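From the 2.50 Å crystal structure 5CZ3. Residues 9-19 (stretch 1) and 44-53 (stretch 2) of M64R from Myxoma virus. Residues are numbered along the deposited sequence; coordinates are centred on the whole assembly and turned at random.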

# COMPACT_ATOMS: atom_id res chain seq x y z
N HIS A 9 4.38 -11.75 4.48
CA HIS A 9 4.48 -11.16 3.16
C HIS A 9 5.38 -9.93 3.18
O HIS A 9 5.73 -9.43 4.25
CB HIS A 9 3.09 -10.77 2.64
CG HIS A 9 2.10 -11.89 2.63
ND1 HIS A 9 2.22 -12.98 1.79
CD2 HIS A 9 0.97 -12.09 3.34
CE1 HIS A 9 1.21 -13.80 2.00
NE2 HIS A 9 0.43 -13.29 2.93
N LYS A 10 5.74 -9.45 2.00
CA LYS A 10 6.47 -8.19 1.87
C LYS A 10 5.69 -7.24 0.97
O LYS A 10 5.22 -7.64 -0.10
CB LYS A 10 7.88 -8.42 1.31
CG LYS A 10 8.81 -9.19 2.23
CD LYS A 10 10.17 -9.40 1.58
CE LYS A 10 11.12 -10.14 2.50
N LEU A 11 5.55 -5.99 1.40
CA LEU A 11 4.78 -5.02 0.63
C LEU A 11 5.32 -3.60 0.77
O LEU A 11 5.41 -3.06 1.87
CB LEU A 11 3.31 -5.05 1.06
CG LEU A 11 2.39 -4.07 0.34
CD1 LEU A 11 2.36 -4.36 -1.15
CD2 LEU A 11 0.98 -4.11 0.92
N ASP A 12 5.68 -3.00 -0.37
CA ASP A 12 6.05 -1.60 -0.42
C ASP A 12 5.05 -0.82 -1.27
O ASP A 12 4.57 -1.32 -2.29
CB ASP A 12 7.46 -1.41 -0.98
CG ASP A 12 8.53 -1.99 -0.09
OD1 ASP A 12 8.31 -2.09 1.14
OD2 ASP A 12 9.61 -2.34 -0.62
N VAL A 13 4.72 0.39 -0.84
CA VAL A 13 3.80 1.24 -1.58
C VAL A 13 4.47 2.56 -1.95
O VAL A 13 4.97 3.27 -1.07
CB VAL A 13 2.52 1.52 -0.77
CG1 VAL A 13 1.60 2.46 -1.55
CG2 VAL A 13 1.81 0.22 -0.44
N PHE A 14 4.49 2.87 -3.24
CA PHE A 14 5.17 4.07 -3.72
C PHE A 14 4.20 5.07 -4.34
O PHE A 14 3.40 4.72 -5.21
CB PHE A 14 6.25 3.69 -4.74
CG PHE A 14 7.26 2.72 -4.22
CD1 PHE A 14 8.40 3.16 -3.56
CD2 PHE A 14 7.09 1.35 -4.39
CE1 PHE A 14 9.33 2.27 -3.08
CE2 PHE A 14 8.03 0.45 -3.92
CZ PHE A 14 9.15 0.91 -3.26
N LEU A 15 4.29 6.32 -3.89
CA LEU A 15 3.53 7.41 -4.51
C LEU A 15 4.46 8.17 -5.45
O LEU A 15 5.29 8.96 -5.02
CB LEU A 15 2.94 8.34 -3.45
CG LEU A 15 1.63 7.89 -2.78
CD1 LEU A 15 1.85 6.69 -1.87
CD2 LEU A 15 0.98 9.03 -2.02
N ILE A 16 4.29 7.92 -6.75
CA ILE A 16 5.26 8.32 -7.76
C ILE A 16 5.48 9.83 -7.86
O ILE A 16 6.60 10.30 -7.68
CB ILE A 16 4.83 7.80 -9.15
CG1 ILE A 16 4.59 6.29 -9.10
CG2 ILE A 16 5.89 8.14 -10.19
CD1 ILE A 16 5.74 5.51 -8.52
N ASP A 17 4.42 10.57 -8.16
CA ASP A 17 4.53 12.01 -8.37
C ASP A 17 4.84 12.76 -7.08
O ASP A 17 5.36 13.88 -7.11
CB ASP A 17 3.25 12.56 -9.00
CG ASP A 17 3.02 12.02 -10.40
OD1 ASP A 17 4.01 11.82 -11.13
OD2 ASP A 17 1.84 11.80 -10.76
N GLU A 18 4.52 12.15 -5.94
CA GLU A 18 4.82 12.75 -4.65
C GLU A 18 6.22 12.37 -4.19
O GLU A 18 6.73 12.92 -3.21
CB GLU A 18 3.78 12.33 -3.60
CG GLU A 18 2.42 12.99 -3.77
CD GLU A 18 1.64 12.44 -4.95
OE1 GLU A 18 1.86 11.26 -5.31
OE2 GLU A 18 0.81 13.18 -5.52
N ASN A 19 6.83 11.44 -4.92
CA ASN A 19 8.17 10.93 -4.60
C ASN A 19 8.28 10.46 -3.16
O ASN A 19 9.19 10.86 -2.43
CB ASN A 19 9.23 12.00 -4.89
CG ASN A 19 10.61 11.41 -5.08
OD1 ASN A 19 10.79 10.40 -5.75
ND2 ASN A 19 11.61 12.05 -4.48
N CYS A 44 -6.57 19.88 -8.00
CA CYS A 44 -7.04 18.69 -8.70
C CYS A 44 -5.85 17.99 -9.36
O CYS A 44 -5.14 18.59 -10.16
CB CYS A 44 -8.09 19.06 -9.75
SG CYS A 44 -9.60 19.75 -9.05
N LYS A 45 -5.62 16.72 -9.01
CA LYS A 45 -4.46 16.02 -9.54
C LYS A 45 -4.68 14.51 -9.67
O LYS A 45 -5.64 13.96 -9.13
CB LYS A 45 -3.24 16.27 -8.65
CG LYS A 45 -3.36 15.69 -7.26
CD LYS A 45 -2.16 16.05 -6.39
CE LYS A 45 -1.99 17.56 -6.30
NZ LYS A 45 -0.87 17.93 -5.39
N TYR A 46 -3.77 13.87 -10.40
CA TYR A 46 -3.75 12.42 -10.49
C TYR A 46 -2.70 11.86 -9.53
O TYR A 46 -1.55 12.30 -9.54
CB TYR A 46 -3.45 11.96 -11.92
CG TYR A 46 -4.60 12.13 -12.88
CD1 TYR A 46 -5.56 11.14 -13.04
CD2 TYR A 46 -4.73 13.29 -13.65
CE1 TYR A 46 -6.61 11.29 -13.92
CE2 TYR A 46 -5.78 13.45 -14.53
CZ TYR A 46 -6.72 12.44 -14.67
OH TYR A 46 -7.76 12.59 -15.55
N ILE A 47 -3.09 10.90 -8.71
CA ILE A 47 -2.16 10.27 -7.78
C ILE A 47 -1.87 8.84 -8.21
O ILE A 47 -2.78 8.01 -8.30
CB ILE A 47 -2.70 10.29 -6.34
CG1 ILE A 47 -2.98 11.72 -5.90
CG2 ILE A 47 -1.71 9.63 -5.40
CD1 ILE A 47 -3.59 11.83 -4.53
N THR A 48 -0.60 8.56 -8.48
CA THR A 48 -0.19 7.24 -8.96
C THR A 48 0.37 6.39 -7.83
O THR A 48 1.32 6.79 -7.15
CB THR A 48 0.86 7.36 -10.08
OG1 THR A 48 0.36 8.18 -11.13
CG2 THR A 48 1.20 5.98 -10.64
N PHE A 49 -0.21 5.21 -7.63
CA PHE A 49 0.30 4.26 -6.65
C PHE A 49 0.96 3.07 -7.34
O PHE A 49 0.37 2.47 -8.24
CB PHE A 49 -0.82 3.74 -5.74
CG PHE A 49 -1.49 4.80 -4.92
CD1 PHE A 49 -2.53 5.55 -5.44
CD2 PHE A 49 -1.10 5.04 -3.61
CE1 PHE A 49 -3.16 6.52 -4.68
CE2 PHE A 49 -1.71 6.01 -2.85
CZ PHE A 49 -2.75 6.75 -3.38
N ILE A 50 2.17 2.74 -6.92
CA ILE A 50 2.79 1.49 -7.34
C ILE A 50 3.02 0.61 -6.12
O ILE A 50 3.75 0.98 -5.21
CB ILE A 50 4.11 1.72 -8.10
CG1 ILE A 50 3.83 2.27 -9.49
CG2 ILE A 50 4.90 0.42 -8.20
CD1 ILE A 50 5.05 2.41 -10.36
N LEU A 51 2.37 -0.55 -6.11
CA LEU A 51 2.49 -1.49 -5.00
C LEU A 51 3.32 -2.69 -5.42
O LEU A 51 2.96 -3.40 -6.36
CB LEU A 51 1.11 -1.94 -4.51
CG LEU A 51 0.12 -0.90 -3.98
CD1 LEU A 51 -0.67 -0.26 -5.11
CD2 LEU A 51 -0.82 -1.52 -2.96
N VAL A 52 4.42 -2.92 -4.72
CA VAL A 52 5.26 -4.08 -4.99
C VAL A 52 5.03 -5.15 -3.93
O VAL A 52 5.51 -5.03 -2.80
CB VAL A 52 6.74 -3.71 -5.05
CG1 VAL A 52 7.59 -4.94 -5.34
CG2 VAL A 52 6.98 -2.62 -6.09
N LEU A 53 4.29 -6.18 -4.30
CA LEU A 53 3.92 -7.25 -3.38
C LEU A 53 4.79 -8.48 -3.57
O LEU A 53 4.99 -8.95 -4.69
CB LEU A 53 2.45 -7.62 -3.55
CG LEU A 53 1.92 -8.78 -2.70
CD1 LEU A 53 1.95 -8.42 -1.22
CD2 LEU A 53 0.52 -9.17 -3.14
O HOH W 1 1.70 15.75 -5.98

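The contact between these two stretches of M64R is a textbook antiparallel pairing of neighbouring β-strands, in which the backbones supply the hydrogen bonds and apolar side chains pack on both faces of the sheet. The strand axes approach to 4.7 Å, with their N-to-C directions 163° apart.

Antiparallel pairing alternates two kinds of residue pair, and both occur here. At Asp12 and Val52 the backbones bond reciprocally, Asp12 N to Val52 O at 3.2 Å and Val52 N to Asp12 O at 2.9 Å. Two residues on, Phe14 N reaches Ile50 O at 2.8 Å and Ile50 N reaches Phe14 O at 2.9 Å. Between these rungs lies the non-hydrogen-bonded pair Val13 and Leu51, whose CA atoms are 4.6 Å apart. At this pair a CA-H...O contact, Leu51 CA to Asp12 O at 3.4 Å, supplements the ladder; others form at the Leu11-Leu53 and Leu15-Phe49 pairs. Beyond the end of the first strand, Ile16 N still bonds to Thr48 O at 3.2 Å, just as the chain enters a type I turn closed by Asn19 N and Ile16 O at 3.0 Å.

The same alternation sorts the side chains. Leu11, Val13, Leu15, Phe49, Leu51 and Leu53 share one face, where Val13 CG2 meets Leu51 CD2 at 4.0 Å and Leu15 CD1 lies 3.8 Å from Phe49 CE2. Asp12, Phe14, Ile50 and Val52 occupy the other; there Val52 CG2 sits at the edge of the Phe14 ring, 3.9 Å from CE2. Ile16 extends the apolar packing past the strand, its CD1 lying 3.7 Å from Ile50 CD1.

Further into the turn, a water bridges two charged side chains: it donates to Glu18 OE2 at 2.8 Å and accepts a weak hydrogen bond from Lys45 NZ at 3.4 Å.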